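Local coordinates for protein prephenate dehydrogenase (Corynebacterium glutamicum ATCC 13032, PDB 3KTD) that probably catalyses the NAD(P)+-dependent oxidation of prephenate in tyrosine biosynthesis, at residues A[12-17]-A[72-77]. Numbering follows the deposited sequence.
Sequences CILGLG and IVLAVP
Leu14 touches Ile72 and Leu74 methyl to methyl through CD2, and this branch carries the side-chain contact on the face that also holds Cys12. Its CD2 lies 3.4 Å from Ile72 CG2, the two side chains meeting at a slant, and 3.7 Å from Leu74 CD2, where the leucines run side by side and point the same way. With CG of Leu14 anti to the carbonyl carbon (chi1 -86°) and chi2 at 29°, CD2 is directed towards strand 72-74, where it meets CG2 of Ile72, the branch anti to that residue's own N. On the opposite face, with Ile13 and Val73, the apolar approaches are Ile13 CG1 to Val73 CB at 4.4 Å and Ile13 CG2 to Ala75 CB at 3.9 Å, the latter beyond the end of strand 72-74.

Three backbone hydrogen bonds fix this parallel register, in which the strand directions differ by 20°: Val73 N to Cys12 O, Leu14 N to Val73 O and Ala75 N to Leu14 O, each 2.8 Å. Past that last bond the chains touch through Ala75 CB, 3.4 Å from Gly15 O, and Val76 CG1, 3.6 Å from Leu14 O. Gly15 also comes near Val76 CG1 through its CA.

Gly15 and Gly17, the latter at the N-cap of helix 18-29, fit a Rossmann-type GxGxxG turn, consistent with dinucleotide binding. Strands 11-14 and 71-74 are neighbours within the sheet: strand 34-37 flanks 11-14, and strand 97-99 flanks 71-74. Helix 18-29 packs on Ile13 and Val73, whereas helices 58-67 and 78-91 cover the Leu14 face through Leu62, Leu84 and Leu85.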
loop_
_atom_site.group_PDB
_atom_site.type_symbol
_atom_site.label_atom_id
_atom_site.label_comp_id
_atom_site.label_asym_id
_atom_site.label_seq_id
_atom_site.Cartn_x
_atom_site.Cartn_y
_atom_site.Cartn_z
ATOM N N CYS A 12 31.257 -2.177 16.731
ATOM C CA CYS A 12 32.008 -1.553 15.629
ATOM C C CYS A 12 31.204 -1.608 14.312
ATOM O O CYS A 12 31.143 -2.658 13.663
ATOM C CB CYS A 12 33.357 -2.255 15.467
ATOM S SG CYS A 12 34.398 -1.647 14.123
ATOM N N ILE A 13 30.613 -0.477 13.914
ATOM C CA ILE A 13 29.721 -0.430 12.737
ATOM C C ILE A 13 30.451 -0.076 11.433
ATOM O O ILE A 13 31.033 1.004 11.310
ATOM C CB ILE A 13 28.563 0.578 12.940
ATOM C CG1 ILE A 13 27.795 0.277 14.226
ATOM C CG2 ILE A 13 27.604 0.519 11.766
ATOM C CD1 ILE A 13 26.847 1.357 14.647
ATOM N N LEU A 14 30.410 -0.989 10.466
ATOM C CA LEU A 14 31.044 -0.773 9.172
ATOM C C LEU A 14 29.962 -0.370 8.170
ATOM O O LEU A 14 29.091 -1.169 7.801
ATOM C CB LEU A 14 31.803 -2.022 8.732
ATOM C CG LEU A 14 33.249 -2.184 9.236
ATOM C CD1 LEU A 14 33.514 -1.527 10.591
ATOM C CD2 LEU A 14 33.633 -3.668 9.266
ATOM N N GLY A 15 30.020 0.886 7.740
ATOM C CA GLY A 15 28.975 1.468 6.916
ATOM C C GLY A 15 28.064 2.258 7.835
ATOM O O GLY A 15 27.507 1.699 8.790
ATOM N N LEU A 16 27.926 3.556 7.555
ATOM C CA LEU A 16 27.135 4.455 8.391
ATOM C C LEU A 16 26.074 5.209 7.607
ATOM O O LEU A 16 26.072 6.441 7.572
ATOM C CB LEU A 16 28.057 5.429 9.137
ATOM C CG LEU A 16 28.962 4.742 10.163
ATOM C CD1 LEU A 16 29.986 5.701 10.775
ATOM C CD2 LEU A 16 28.105 4.088 11.240
ATOM N N GLY A 17 25.168 4.452 6.990
ATOM C CA GLY A 17 24.012 5.013 6.280
ATOM C C GLY A 17 22.755 4.944 7.135
ATOM O O GLY A 17 22.828 4.969 8.362
ATOM N N ILE A 72 31.346 -6.654 15.295
ATOM C CA ILE A 72 31.386 -5.894 14.047
ATOM C C ILE A 72 30.050 -5.984 13.310
ATOM O O ILE A 72 29.590 -7.079 12.989
ATOM C CB ILE A 72 32.492 -6.411 13.109
ATOM C CG1 ILE A 72 33.860 -6.338 13.789
ATOM C CG2 ILE A 72 32.514 -5.615 11.816
ATOM C CD1 ILE A 72 35.018 -6.761 12.895
ATOM N N VAL A 73 29.426 -4.842 13.036
ATOM C CA VAL A 73 28.168 -4.829 12.298
ATOM C C VAL A 73 28.448 -4.442 10.850
ATOM O O VAL A 73 28.942 -3.346 10.581
ATOM C CB VAL A 73 27.163 -3.829 12.904
ATOM C CG1 VAL A 73 25.914 -3.741 12.037
ATOM C CG2 VAL A 73 26.799 -4.219 14.328
ATOM N N LEU A 74 28.158 -5.339 9.915
ATOM C CA LEU A 74 28.337 -5.013 8.507
ATOM C C LEU A 74 27.035 -4.384 8.032
ATOM O O LEU A 74 26.105 -5.080 7.629
ATOM C CB LEU A 74 28.717 -6.245 7.681
ATOM C CG LEU A 74 29.880 -7.087 8.220
ATOM C CD1 LEU A 74 30.330 -8.090 7.159
ATOM C CD2 LEU A 74 31.046 -6.230 8.660
ATOM N N ALA A 75 26.988 -3.053 8.115
ATOM C CA ALA A 75 25.816 -2.245 7.763
ATOM C C ALA A 75 25.951 -1.707 6.343
ATOM O O ALA A 75 25.971 -0.495 6.111
ATOM C CB ALA A 75 25.660 -1.097 8.761
ATOM N N VAL A 76 26.038 -2.629 5.394
ATOM C CA VAL A 76 26.201 -2.293 3.987
ATOM C C VAL A 76 25.195 -3.061 3.130
ATOM O O VAL A 76 24.540 -3.986 3.618
ATOM C CB VAL A 76 27.636 -2.599 3.539
ATOM C CG1 VAL A 76 28.627 -1.725 4.313
ATOM C CG2 VAL A 76 27.946 -4.072 3.725
ATOM N N PRO A 77 25.031 -2.659 1.857
ATOM C CA PRO A 77 24.119 -3.408 0.978
ATOM C C PRO A 77 24.700 -4.755 0.563
ATOM O O PRO A 77 25.916 -4.944 0.605
ATOM C CB PRO A 77 23.965 -2.492 -0.239
ATOM C CG PRO A 77 25.175 -1.619 -0.225
ATOM C CD PRO A 77 25.519 -1.423 1.217
#